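Local coordinates for SYE1 (Shewanella oneidensis, PDB 4AWT), which probably acts as an FMN-dependent oxidoreductase of the Old Yellow Enzyme type, using NADH or NADPH to reduce carbon-carbon double bonds, at residues Leu14-Arg19 / Ala316-Phe321; Gly105-Pro110 / Val129-Asp134; Thr251-Ala256 / Lys285-Glu290; Leu258-Arg263 / Glu290-Val295; Ile326-Leu331 / Pro340-Val345. The protein carries 1 engineered substitution. One frame throughout, in Å; residues are numbered along the deposited sequence. Where two conformers were deposited one is given.

Contact 1. Residues Leu14-Arg19 / Ala316-Phe321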
# COMPACT_ATOMS: atom_id res chain seq x y z
N LEU A 14 19.45 3.72 -2.79
CA LEU A 14 19.34 4.22 -1.43
C LEU A 14 20.05 3.34 -0.44
O LEU A 14 20.06 2.12 -0.65
CB LEU A 14 17.86 4.29 -1.03
CG LEU A 14 16.96 5.07 -1.98
CD1 LEU A 14 15.50 4.77 -1.58
CD2 LEU A 14 17.24 6.55 -2.03
N THR A 15 20.56 3.89 0.66
CA THR A 15 21.08 3.13 1.78
C THR A 15 20.05 3.58 2.85
O THR A 15 19.79 4.78 3.12
CB THR A 15 22.60 3.39 2.04
OG1 THR A 15 22.85 4.73 2.29
CG2 THR A 15 23.36 2.96 0.78
N LEU A 16 19.41 2.57 3.43
CA LEU A 16 18.45 2.80 4.49
C LEU A 16 19.07 2.50 5.84
O LEU A 16 19.92 1.65 5.98
CB LEU A 16 17.22 1.92 4.29
CG LEU A 16 16.56 1.99 2.90
CD1 LEU A 16 15.30 1.12 2.92
CD2 LEU A 16 16.24 3.43 2.47
N LYS A 17 18.58 3.20 6.87
CA LYS A 17 19.15 3.18 8.18
C LYS A 17 18.93 1.89 8.96
O LYS A 17 19.76 1.53 9.79
CB LYS A 17 18.52 4.34 8.98
CG LYS A 17 19.13 5.65 8.45
CD LYS A 17 19.13 6.79 9.37
CE LYS A 17 19.61 8.07 8.67
NZ LYS A 17 19.17 9.25 9.44
N ASN A 18 17.81 1.23 8.74
CA ASN A 18 17.44 0.05 9.47
C ASN A 18 16.42 -0.72 8.62
O ASN A 18 16.10 -0.30 7.50
CB ASN A 18 16.94 0.38 10.87
CG ASN A 18 15.71 1.27 10.84
OD1 ASN A 18 14.73 0.94 10.16
ND2 ASN A 18 15.73 2.35 11.58
N ARG A 19 15.94 -1.84 9.16
CA ARG A 19 15.07 -2.77 8.48
C ARG A 19 13.60 -2.53 8.77
O ARG A 19 12.76 -3.38 8.42
CB ARG A 19 15.39 -4.23 8.84
CG ARG A 19 16.82 -4.62 8.63
CD ARG A 19 17.33 -4.36 7.24
NE ARG A 19 18.67 -4.93 7.02
CZ ARG A 19 18.91 -6.16 6.67
NH1 ARG A 19 17.94 -7.04 6.50
NH2 ARG A 19 20.16 -6.57 6.49
N ALA A 316 12.53 -12.60 5.44
CA ALA A 316 12.26 -11.21 5.15
C ALA A 316 13.56 -10.43 5.27
O ALA A 316 14.41 -10.77 6.09
CB ALA A 316 11.27 -10.64 6.17
N ASP A 317 13.63 -9.33 4.52
CA ASP A 317 14.70 -8.38 4.70
C ASP A 317 14.29 -7.18 5.55
O ASP A 317 15.13 -6.60 6.25
CB ASP A 317 15.19 -7.90 3.33
CG ASP A 317 15.64 -9.01 2.48
OD1 ASP A 317 16.52 -9.80 2.93
OD2 ASP A 317 15.11 -9.17 1.34
N MET A 318 13.03 -6.78 5.46
CA MET A 318 12.49 -5.66 6.19
C MET A 318 11.13 -6.04 6.73
O MET A 318 10.44 -6.88 6.15
CB MET A 318 12.39 -4.41 5.36
CG MET A 318 13.67 -3.97 4.68
SD MET A 318 13.52 -2.42 3.78
CE MET A 318 13.62 -1.26 5.14
N ILE A 319 10.71 -5.36 7.80
CA ILE A 319 9.45 -5.63 8.44
C ILE A 319 8.71 -4.31 8.65
O ILE A 319 9.27 -3.37 9.20
CB ILE A 319 9.62 -6.39 9.77
CG1 ILE A 319 10.29 -7.75 9.55
CG2 ILE A 319 8.29 -6.52 10.49
CD1 ILE A 319 9.43 -8.77 8.84
N GLY A 320 7.44 -4.29 8.22
CA GLY A 320 6.60 -3.17 8.48
C GLY A 320 5.76 -3.37 9.73
O GLY A 320 5.32 -4.47 10.03
N PHE A 321 5.52 -2.25 10.42
CA PHE A 321 4.69 -2.19 11.62
C PHE A 321 3.65 -1.13 11.38
O PHE A 321 4.02 0.06 11.24
CB PHE A 321 5.51 -1.83 12.86
CG PHE A 321 6.65 -2.78 13.14
CD1 PHE A 321 7.85 -2.65 12.49
CD2 PHE A 321 6.52 -3.80 14.05
CE1 PHE A 321 8.90 -3.49 12.73
CE2 PHE A 321 7.58 -4.65 14.30
CZ PHE A 321 8.78 -4.47 13.66
O HOH W 1 18.20 -9.58 4.99
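Arg-19 meets the 316-321 segment twice, once through its backbone and once through its guanidinium. The backbone bond runs from Ile-319 N to Arg-19 O over 2.9 Å, and Met-318 CA brings a C-H to the same oxygen at 3.2 Å. The side-chain bond depends on a bend at chi2 (-54°), which brings CD to 3.3 Å from Asp-317 O. Beyond it, Arg-19 NH1 gives a 2.9 Å hydrogen bond to Asp-317 O, meeting a lone pair and staying within the guanidinium plane. One water extends this link: it accepts from Arg-19 NH1 and donates to Asp-317 OD1. The other carboxylate oxygen, OD2, is engaged by Arg-289, while Arg-19 NE is held by Pro-8 O.

The apolar share belongs to Met-318, whose CE rests 3.7 Å from Leu-16 CD1, the two side chains crossing at about a right angle. An alanine at Met-318 would probably open a gap beside Leu-16, leaving its CD1 without this methyl neighbour. Arg-19 directly precedes strand 20-22, and Ile-319 lies on strand 318-320, so the arrangement is the seam where the first and eighth strands of a TIM barrel come together.

Contact 2. Residues Gly105-Pro110 / Val129-Asp134; sequences GRVTHP and VKVFVD
Val-131 faces the 105-110 loop with both methyls, and its burial is the largest on either segment. Its CG1 lies 3.7 Å from Val-107 CG1 and about as far from the Val-107 carbonyl oxygen. With CG1 anti to the carbonyl carbon (chi1 -61°), CG2 falls between the backbone N and the carbonyl carbon and packs on the main chain, 3.9 Å from Thr-108 C and close to His-109 N.

Val-107 presents one branch to two partners: CG1, anti to its own backbone N (chi1 -177°), also touches Val-129 CG1 at 4.0 Å, the side chains meeting at about a right angle. Val-107 is also the centre of an inverse gamma turn, closed by a weak Thr-108 N to Arg-106 O bond.

His-109 closes the far end. Its CB sits 4.0 Å from both Val-131 CG2 and Val-133 CG1, and its ND1 is hydrogen-bonded to Asp-111 N. Val-143, on the partner strand of the 130-133 hairpin, touches His-109, Val-131 and Val-133 as well. Between these two segments no hydrogen bond forms, so their fit rests on van der Waals packing of valine methyls against each other, the loop backbone and His-109 CB; the polar ties are made nearby, as from the Thr-108 backbone to Ala-146.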
# COMPACT_ATOMS: atom_id res chain seq x y z
N GLY A 105 -10.52 -0.11 -7.50
CA GLY A 105 -11.45 -0.88 -8.30
C GLY A 105 -12.80 -0.84 -7.68
O GLY A 105 -13.38 0.21 -7.39
N ARG A 106 -13.37 -2.04 -7.42
CA ARG A 106 -14.72 -2.15 -6.93
C ARG A 106 -14.89 -1.84 -5.47
O ARG A 106 -16.03 -1.81 -4.98
CB ARG A 106 -15.26 -3.58 -7.17
CG ARG A 106 -14.63 -4.60 -6.24
CD ARG A 106 -15.00 -6.01 -6.67
NE ARG A 106 -14.33 -6.97 -5.83
CZ ARG A 106 -14.52 -8.26 -5.88
NH1 ARG A 106 -15.34 -8.81 -6.76
NH2 ARG A 106 -13.83 -9.05 -5.04
N VAL A 107 -13.80 -1.61 -4.73
CA VAL A 107 -13.91 -1.35 -3.28
C VAL A 107 -14.04 0.15 -3.08
O VAL A 107 -13.12 0.86 -2.72
CB VAL A 107 -12.75 -1.97 -2.52
CG1 VAL A 107 -12.94 -1.73 -1.04
CG2 VAL A 107 -12.60 -3.44 -2.82
N THR A 108 -15.24 0.64 -3.41
CA THR A 108 -15.58 2.05 -3.33
C THR A 108 -17.10 2.16 -3.41
O THR A 108 -17.85 1.20 -3.46
CB THR A 108 -14.85 2.85 -4.40
OG1 THR A 108 -15.01 4.24 -4.08
CG2 THR A 108 -15.34 2.56 -5.81
N HIS A 109 -17.52 3.40 -3.36
CA HIS A 109 -18.92 3.80 -3.46
C HIS A 109 -18.97 4.96 -4.43
O HIS A 109 -18.04 5.79 -4.40
CB HIS A 109 -19.43 4.20 -2.08
CG HIS A 109 -20.85 4.50 -2.04
ND1 HIS A 109 -21.40 5.65 -2.37
CD2 HIS A 109 -21.91 3.76 -1.64
CE1 HIS A 109 -22.69 5.69 -2.30
NE2 HIS A 109 -23.06 4.51 -1.81
N PRO A 110 -20.01 5.10 -5.23
CA PRO A 110 -20.12 6.24 -6.15
C PRO A 110 -19.86 7.59 -5.53
O PRO A 110 -19.34 8.50 -6.19
CB PRO A 110 -21.57 6.09 -6.71
CG PRO A 110 -21.69 4.59 -6.73
CD PRO A 110 -21.13 4.15 -5.40
N VAL A 129 -18.19 -6.14 2.42
CA VAL A 129 -17.19 -5.09 2.46
C VAL A 129 -17.87 -3.76 2.55
O VAL A 129 -18.84 -3.49 1.84
CB VAL A 129 -16.29 -5.15 1.21
CG1 VAL A 129 -15.24 -4.04 1.22
CG2 VAL A 129 -15.58 -6.53 1.14
N LYS A 130 -17.29 -2.89 3.39
CA LYS A 130 -17.74 -1.50 3.51
C LYS A 130 -16.53 -0.57 3.25
O LYS A 130 -15.38 -0.91 3.55
CB LYS A 130 -18.34 -1.21 4.86
CG LYS A 130 -19.61 -2.03 5.12
CD LYS A 130 -20.34 -1.66 6.40
CE LYS A 130 -21.56 -2.59 6.59
NZ LYS A 130 -22.21 -2.33 7.91
N VAL A 131 -16.85 0.58 2.74
CA VAL A 131 -15.96 1.73 2.68
C VAL A 131 -16.60 2.86 3.49
O VAL A 131 -17.57 2.64 4.20
CB VAL A 131 -15.59 2.14 1.26
CG1 VAL A 131 -14.88 0.99 0.56
CG2 VAL A 131 -16.79 2.59 0.49
N PHE A 132 -16.02 4.06 3.42
CA PHE A 132 -16.66 5.18 4.08
C PHE A 132 -16.63 6.38 3.12
O PHE A 132 -15.74 6.52 2.28
CB PHE A 132 -16.10 5.51 5.46
CG PHE A 132 -14.60 5.82 5.51
CD1 PHE A 132 -14.11 7.06 5.16
CD2 PHE A 132 -13.71 4.84 5.93
CE1 PHE A 132 -12.75 7.34 5.23
CE2 PHE A 132 -12.38 5.13 6.01
CZ PHE A 132 -11.87 6.36 5.68
N VAL A 133 -17.62 7.23 3.32
CA VAL A 133 -17.86 8.40 2.50
C VAL A 133 -18.01 9.59 3.39
O VAL A 133 -18.21 9.50 4.60
CB VAL A 133 -19.13 8.21 1.62
CG1 VAL A 133 -19.02 7.01 0.70
CG2 VAL A 133 -20.37 8.17 2.50
N ASP A 134 -17.91 10.77 2.79
CA ASP A 134 -18.24 12.05 3.46
C ASP A 134 -19.73 12.25 3.41
O ASP A 134 -20.29 12.31 2.29
CB ASP A 134 -17.50 13.14 2.67
CG ASP A 134 -17.59 14.56 3.19
OD1 ASP A 134 -18.43 14.78 4.06
OD2 ASP A 134 -16.73 15.41 2.77

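Contact 3. Residues Thr251-Ala256 / Lys285-Glu290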
# COMPACT_ATOMS: atom_id res chain seq x y z
N THR A 251 -0.44 -19.14 -7.61
CA THR A 251 -0.65 -17.80 -8.20
C THR A 251 0.42 -16.83 -7.72
O THR A 251 0.97 -16.07 -8.50
CB THR A 251 -2.01 -17.28 -7.82
OG1 THR A 251 -3.00 -18.14 -8.39
CG2 THR A 251 -2.25 -15.84 -8.27
N TYR A 252 0.68 -16.83 -6.41
CA TYR A 252 1.54 -15.82 -5.82
C TYR A 252 3.01 -16.16 -5.93
O TYR A 252 3.83 -15.24 -6.01
CB TYR A 252 1.08 -15.45 -4.40
CG TYR A 252 -0.15 -14.59 -4.48
CD1 TYR A 252 -1.43 -15.10 -4.55
CD2 TYR A 252 -0.02 -13.20 -4.56
CE1 TYR A 252 -2.52 -14.28 -4.68
CE2 TYR A 252 -1.10 -12.38 -4.69
CZ TYR A 252 -2.37 -12.92 -4.75
OH TYR A 252 -3.42 -12.03 -4.87
N THR A 253 3.39 -17.44 -5.99
CA THR A 253 4.76 -17.79 -6.36
C THR A 253 5.02 -17.31 -7.78
O THR A 253 6.06 -16.78 -8.11
CB THR A 253 5.03 -19.28 -6.15
OG1 THR A 253 4.83 -19.61 -4.72
CG2 THR A 253 6.41 -19.67 -6.48
N ALA A 254 4.04 -17.56 -8.68
CA ALA A 254 4.16 -17.10 -10.07
C ALA A 254 4.24 -15.59 -10.12
O ALA A 254 5.08 -15.05 -10.88
CB ALA A 254 3.01 -17.62 -10.90
N ALA A 255 3.42 -14.91 -9.34
CA ALA A 255 3.46 -13.44 -9.34
C ALA A 255 4.81 -12.96 -8.87
O ALA A 255 5.38 -12.02 -9.44
CB ALA A 255 2.37 -12.87 -8.48
N ALA A 256 5.35 -13.57 -7.83
CA ALA A 256 6.66 -13.19 -7.33
C ALA A 256 7.72 -13.36 -8.39
O ALA A 256 8.61 -12.51 -8.57
CB ALA A 256 6.99 -13.98 -6.08
N LYS A 285 6.59 -18.93 2.54
CA LYS A 285 7.48 -17.79 2.62
C LYS A 285 8.83 -18.12 2.00
O LYS A 285 9.42 -17.29 1.30
CB LYS A 285 7.64 -17.35 4.08
CG LYS A 285 6.39 -16.81 4.68
CD LYS A 285 6.62 -16.30 6.12
CE LYS A 285 5.40 -15.66 6.68
NZ LYS A 285 5.64 -15.11 8.01
N ARG A 286 9.36 -19.31 2.23
CA ARG A 286 10.65 -19.64 1.66
C ARG A 286 10.55 -19.76 0.14
O ARG A 286 11.50 -19.36 -0.56
CB ARG A 286 11.26 -20.88 2.28
CG ARG A 286 11.61 -20.68 3.75
CD ARG A 286 12.52 -21.77 4.24
NE ARG A 286 12.75 -21.70 5.65
CZ ARG A 286 13.58 -20.92 6.28
NH1 ARG A 286 14.38 -20.08 5.61
NH2 ARG A 286 13.66 -20.96 7.61
N ALA A 287 9.46 -20.25 -0.39
CA ALA A 287 9.26 -20.28 -1.84
C ALA A 287 9.24 -18.87 -2.41
O ALA A 287 9.86 -18.60 -3.44
CB ALA A 287 8.01 -21.06 -2.20
N LEU A 288 8.55 -17.95 -1.75
CA LEU A 288 8.54 -16.55 -2.21
C LEU A 288 9.93 -15.98 -2.22
O LEU A 288 10.30 -15.21 -3.12
CB LEU A 288 7.62 -15.68 -1.36
CG LEU A 288 6.14 -16.00 -1.47
CD1 LEU A 288 5.33 -15.14 -0.49
CD2 LEU A 288 5.58 -15.81 -2.85
N ARG A 289 10.74 -16.33 -1.21
CA ARG A 289 12.12 -15.87 -1.08
C ARG A 289 12.99 -16.36 -2.24
O ARG A 289 13.92 -15.69 -2.62
CB ARG A 289 12.65 -16.28 0.29
CG ARG A 289 14.11 -16.08 0.61
CD ARG A 289 14.49 -14.61 0.87
NE ARG A 289 14.39 -13.85 -0.40
CZ ARG A 289 14.60 -12.54 -0.45
NH1 ARG A 289 14.95 -11.91 0.62
NH2 ARG A 289 14.50 -11.92 -1.67
N GLU A 290 12.70 -17.56 -2.77
CA GLU A 290 13.43 -18.03 -3.96
C GLU A 290 12.87 -17.41 -5.24
O GLU A 290 13.64 -17.13 -6.17
CB GLU A 290 13.44 -19.53 -4.06
CG GLU A 290 14.20 -20.18 -2.90
CD GLU A 290 15.55 -19.62 -2.70
OE1 GLU A 290 16.33 -19.51 -3.68
OE2 GLU A 290 15.87 -19.25 -1.55
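Leu-288 is the side chain that reaches from helix 282-291 to helix 248-261. Its CB makes no close approach to the other segment; with CG anti to the carbonyl carbon (chi1 -67°), the branch point is carried toward the neighbouring helix. From CG the two methyls part company. CD1, anti to CA, is not among the touching atoms, whereas CD2 does nearly all the work.

That one methyl lies 3.7 Å from Tyr-252 O, a carbonyl already occupied by its own helical bond from Ala-256 N. It also stands 4.0 Å from Ala-256 CB and 4.1 Å from Thr-253 CA, so it settles into the shallow dip made by residues spaced three and four apart on the same face. Beside it, Ala-287 CB comes to 4.3 Å from Thr-253 OG1, a hydroxyl bonded to Ile-249 O one turn back. The axes of the short segments come within 9.1 Å, at 24° and running the same way, with Ala-256 and Ala-287 offering only their CB atoms at the interface.

Leu-288 also touches Tyr-298 on strand 295-299. The pair are thus consecutive outer helices of the barrel, following strands 230-234 and 266-270, with Leu-288 wedged between its neighbour helix and the strand wall.

Contact 4. Residues Leu258-Arg263 / Glu290-Val295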
# COMPACT_ATOMS: atom_id res chain seq x y z
N LEU A 258 7.25 -13.37 -11.66
CA LEU A 258 6.99 -12.36 -12.68
C LEU A 258 7.62 -11.04 -12.29
O LEU A 258 8.27 -10.33 -13.08
CB LEU A 258 5.48 -12.27 -12.83
CG LEU A 258 4.84 -11.33 -13.83
CD1 LEU A 258 3.45 -11.79 -14.24
CD2 LEU A 258 4.66 -9.94 -13.23
N LEU A 259 7.40 -10.66 -11.03
CA LEU A 259 7.93 -9.40 -10.55
C LEU A 259 9.45 -9.40 -10.47
O LEU A 259 10.12 -8.41 -10.71
CB LEU A 259 7.27 -9.07 -9.22
CG LEU A 259 5.75 -8.81 -9.32
CD1 LEU A 259 5.18 -8.66 -7.91
CD2 LEU A 259 5.45 -7.59 -10.17
N ASN A 260 10.01 -10.59 -10.15
CA ASN A 260 11.45 -10.77 -10.18
C ASN A 260 12.00 -10.46 -11.58
O ASN A 260 13.06 -9.86 -11.72
CB ASN A 260 11.79 -12.17 -9.76
CG ASN A 260 13.25 -12.32 -9.47
OD1 ASN A 260 13.73 -11.70 -8.49
ND2 ASN A 260 13.99 -13.05 -10.25
N LYS A 261 11.29 -10.92 -12.61
CA LYS A 261 11.70 -10.70 -14.02
C LYS A 261 11.80 -9.21 -14.33
O LYS A 261 12.65 -8.75 -15.07
CB LYS A 261 10.72 -11.31 -15.00
CG LYS A 261 10.76 -12.79 -15.20
CD LYS A 261 10.07 -13.37 -16.41
CE LYS A 261 10.80 -14.64 -16.86
NZ LYS A 261 10.13 -15.31 -18.03
N HIS A 262 10.87 -8.43 -13.77
CA HIS A 262 10.88 -6.98 -13.91
C HIS A 262 11.92 -6.30 -13.06
O HIS A 262 12.13 -5.09 -13.21
CB HIS A 262 9.51 -6.40 -13.57
CG HIS A 262 8.47 -6.62 -14.61
ND1 HIS A 262 8.44 -5.91 -15.78
CD2 HIS A 262 7.43 -7.44 -14.63
CE1 HIS A 262 7.41 -6.31 -16.47
NE2 HIS A 262 6.75 -7.24 -15.80
N ARG A 263 12.56 -7.03 -12.14
CA ARG A 263 13.63 -6.50 -11.32
C ARG A 263 13.11 -5.37 -10.41
O ARG A 263 13.85 -4.45 -10.05
CB ARG A 263 14.88 -6.08 -12.10
CG ARG A 263 15.49 -7.27 -12.84
CD ARG A 263 16.10 -8.28 -11.88
NE ARG A 263 16.94 -9.28 -12.53
CZ ARG A 263 16.63 -10.49 -12.95
NH1 ARG A 263 15.42 -10.97 -12.83
NH2 ARG A 263 17.52 -11.30 -13.53
N GLU A 290 12.70 -17.56 -2.77
CA GLU A 290 13.43 -18.03 -3.96
C GLU A 290 12.87 -17.41 -5.24
O GLU A 290 13.64 -17.13 -6.17
CB GLU A 290 13.44 -19.53 -4.06
CG GLU A 290 14.20 -20.18 -2.90
CD GLU A 290 15.55 -19.62 -2.70
OE1 GLU A 290 16.33 -19.51 -3.68
OE2 GLU A 290 15.87 -19.25 -1.55
N ALA A 291 11.56 -17.22 -5.33
CA ALA A 291 10.96 -16.72 -6.53
C ALA A 291 11.31 -15.26 -6.78
O ALA A 291 11.41 -14.82 -7.93
CB ALA A 291 9.45 -16.88 -6.47
N TYR A 292 11.46 -14.49 -5.71
CA TYR A 292 11.73 -13.04 -5.81
C TYR A 292 13.00 -12.76 -5.02
O TYR A 292 13.06 -13.04 -3.81
CB TYR A 292 10.53 -12.23 -5.29
CG TYR A 292 10.93 -10.78 -5.25
CD1 TYR A 292 11.01 -10.03 -6.44
CD2 TYR A 292 11.32 -10.17 -4.07
CE1 TYR A 292 11.45 -8.73 -6.42
CE2 TYR A 292 11.75 -8.86 -4.07
CZ TYR A 292 11.81 -8.14 -5.24
OH TYR A 292 12.28 -6.87 -5.15
N GLN A 293 13.99 -12.21 -5.72
CA GLN A 293 15.31 -12.11 -5.09
C GLN A 293 15.79 -10.69 -4.83
O GLN A 293 16.95 -10.46 -4.55
CB GLN A 293 16.29 -12.89 -5.93
CG GLN A 293 15.72 -14.30 -6.20
CD GLN A 293 16.75 -15.35 -6.51
OE1 GLN A 293 16.44 -16.56 -6.42
NE2 GLN A 293 17.96 -14.92 -6.89
N GLY A 294 14.85 -9.76 -4.76
CA GLY A 294 15.10 -8.41 -4.30
C GLY A 294 14.81 -8.26 -2.82
O GLY A 294 14.88 -9.22 -2.04
N VAL A 295 14.50 -7.06 -2.39
CA VAL A 295 14.20 -6.80 -0.97
C VAL A 295 12.79 -7.25 -0.68
O VAL A 295 11.84 -6.84 -1.34
CB VAL A 295 14.41 -5.31 -0.64
CG1 VAL A 295 13.88 -4.98 0.74
CG2 VAL A 295 15.89 -4.96 -0.77
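Two helix ends come together here, with the CA atoms of Asn-260 and Tyr-292 4.9 Å apart, Tyr-292 being the first residue to leave helical geometry after helix 282-291. Asn-260 carries the contact. Its CG is anti to the backbone N (chi1 -167°), which carries CG toward the 290-295 segment; from there OD1 accepts a 2.8 Å hydrogen bond from Gln-293 N, nearly straight at 165°, with the donor standing well above the amide plane. Behind it, Asn-260 CB packs 3.2 Å from Ala-291 O. An alanine at Asn-260 would probably leave Gln-293 N without this acceptor and free the turn after Tyr-292 to shift.

The backbone of Asn-260 is fixed too: its carbonyl receives Arg-263 N and, from the opposite face, Arg-263 NH1 at 2.8 Å, and Arg-263 with its positive phi completes a Schellman motif. The Tyr-292 ring turns its edge to Asn-260 N and brings CD1 to 3.8 Å from Asn-260 CA. Over one face of that ring, toward its rim, lies Gly-294 N.

Tyr-292 OH is hydrogen-bonded to Ile-264 O, and the ring also touches Leu-267 of strand 266-270. Leu-259 packs on Val-218 of helix 212-225. The contact joins the C-terminal ends of helices 248-261 and 282-291, just before the chain enters strand 295-299.

Contact 5. Residues Ile326-Leu331 / Pro340-Val345; sequences IANPDL and PLAEHV
The short helix 323-327 follows the last strand of the TIM barrel, where Gly-322 and Arg-323 bind FMN, and its exit is packed here against the extended loop after helix 331-337. Its position is consistent with the short phosphate-binding helix after the eighth strand in FMN-binding TIM barrels; here Ile-326 touches FMN.

The polar link is a two-bond pairing between the Asn-328 side chain and the backbone of one residue, Ala-342. Asn-328 OD1 accepts from Ala-342 N at 2.9 Å, the N-H arriving on a lone pair in the amide plane but somewhat bent (142°). In return Asn-328 ND2 donates to Ala-342 O at 2.9 Å, straighter, with the donor tilted from the carbonyl plane. With Pro-324 O as a second acceptor for ND2, three bonds, one to OD1 and two from ND2, hold the amide, which probably leaves it little freedom to rotate. Asn-328 also opens the type I turn that ends at Leu-331.

Apolar groups fill in around this pairing. Ala-327 CB lies 3.5 Å from His-344 N and as near to Glu-343 C, while Ala-342 CB comes 3.6 Å from Ala-327 O. On the cofactor side, Ile-326 CG2, anti to its backbone N, meets His-344 CB at 3.7 Å. At the other end Leu-331 CD1 touches Leu-341 CD2 at 3.8 Å, the two side chains crossing obliquely.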
# COMPACT_ATOMS: atom_id res chain seq x y z
N ILE A 326 1.21 4.04 14.20
CA ILE A 326 0.25 5.12 14.39
C ILE A 326 0.46 5.78 15.74
O ILE A 326 0.48 7.00 15.84
CB ILE A 326 -1.15 4.56 14.22
CG1 ILE A 326 -1.32 4.14 12.75
CG2 ILE A 326 -2.24 5.50 14.70
CD1 ILE A 326 -2.66 3.44 12.54
N ALA A 327 0.61 4.96 16.78
CA ALA A 327 0.63 5.45 18.14
C ALA A 327 2.03 5.70 18.70
O ALA A 327 2.15 6.25 19.78
CB ALA A 327 -0.11 4.48 19.05
N ASN A 328 3.07 5.31 17.98
CA ASN A 328 4.43 5.38 18.47
C ASN A 328 5.29 6.01 17.39
O ASN A 328 5.82 5.34 16.52
CB ASN A 328 4.98 3.99 18.82
CG ASN A 328 4.15 3.36 19.93
OD1 ASN A 328 4.40 3.62 21.11
ND2 ASN A 328 3.16 2.58 19.53
N PRO A 329 5.41 7.36 17.39
CA PRO A 329 6.18 8.00 16.33
C PRO A 329 7.63 7.54 16.32
O PRO A 329 8.27 7.47 15.28
CB PRO A 329 6.02 9.49 16.61
CG PRO A 329 5.70 9.57 18.09
CD PRO A 329 4.84 8.35 18.33
N ASP A 330 8.14 7.25 17.53
CA ASP A 330 9.46 6.76 17.81
C ASP A 330 9.45 5.26 17.97
O ASP A 330 10.21 4.68 18.78
CB ASP A 330 10.05 7.42 19.06
CG ASP A 330 9.23 7.23 20.30
OD1 ASP A 330 8.02 6.87 20.22
OD2 ASP A 330 9.80 7.46 21.39
N LEU A 331 8.65 4.54 17.16
CA LEU A 331 8.59 3.10 17.26
C LEU A 331 9.95 2.46 17.19
O LEU A 331 10.23 1.56 18.01
CB LEU A 331 7.64 2.52 16.19
CG LEU A 331 7.51 1.01 16.26
CD1 LEU A 331 6.82 0.54 17.51
CD2 LEU A 331 6.77 0.51 15.03
N PRO A 340 7.72 0.30 26.44
CA PRO A 340 6.34 -0.07 26.14
C PRO A 340 5.78 0.79 25.02
O PRO A 340 6.05 1.96 24.89
CB PRO A 340 5.62 0.22 27.47
CG PRO A 340 6.47 1.29 28.13
CD PRO A 340 7.88 0.87 27.79
N LEU A 341 4.93 0.13 24.23
CA LEU A 341 4.27 0.76 23.10
C LEU A 341 2.94 1.35 23.52
O LEU A 341 2.10 0.66 24.14
CB LEU A 341 4.03 -0.24 21.97
CG LEU A 341 5.27 -0.95 21.46
CD1 LEU A 341 4.92 -1.70 20.16
CD2 LEU A 341 6.45 -0.04 21.24
N ALA A 342 2.68 2.58 23.14
CA ALA A 342 1.34 3.12 23.23
C ALA A 342 0.45 2.37 22.27
O ALA A 342 0.91 1.82 21.26
CB ALA A 342 1.35 4.59 22.91
N GLU A 343 -0.86 2.37 22.52
CA GLU A 343 -1.82 1.82 21.60
C GLU A 343 -2.64 2.93 20.96
O GLU A 343 -2.91 3.98 21.56
CB GLU A 343 -2.78 0.79 22.21
CG GLU A 343 -2.10 -0.51 22.65
CD GLU A 343 -3.11 -1.57 23.07
OE1 GLU A 343 -3.52 -1.68 24.23
OE2 GLU A 343 -3.49 -2.33 22.15
N HIS A 344 -3.03 2.68 19.70
CA HIS A 344 -3.76 3.66 18.94
C HIS A 344 -5.24 3.68 19.31
O HIS A 344 -5.81 2.67 19.79
CB HIS A 344 -3.63 3.42 17.43
CG HIS A 344 -4.42 2.27 16.92
ND1 HIS A 344 -4.00 0.98 16.94
CD2 HIS A 344 -5.68 2.25 16.38
CE1 HIS A 344 -4.96 0.22 16.45
NE2 HIS A 344 -6.00 0.95 16.08
N VAL A 345 -5.88 4.80 18.99
CA VAL A 345 -7.31 5.03 19.19
C VAL A 345 -8.05 4.79 17.87
O VAL A 345 -7.88 5.59 16.92
CB VAL A 345 -7.56 6.43 19.68
CG1 VAL A 345 -9.04 6.67 19.85
CG2 VAL A 345 -6.85 6.63 21.04

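Overall arrangement
The first, third, fourth and fifth contacts form a connected set around the later half of the barrel, while contact 2 stands apart, its centre 32 Å from that of contact 1. Contacts 3 and 4 share Glu-290 and the same two helices, with centres 9 Å apart. Contact 1 is joined to contact 3 by the salt bridge from Asp-317 OD2 to Arg-289 NH1 (2.8 Å) and packs on contact 4 through Val-295. It also meets contact 5, where Phe-321 CB lies 3.4 Å from Leu-331 CD2. FMN touches Phe-321 and Ile-326, so contacts 1 and 5 border the flavin pocket; in contact 2 the Val-107 side chain is about 11 Å from the bound FMN.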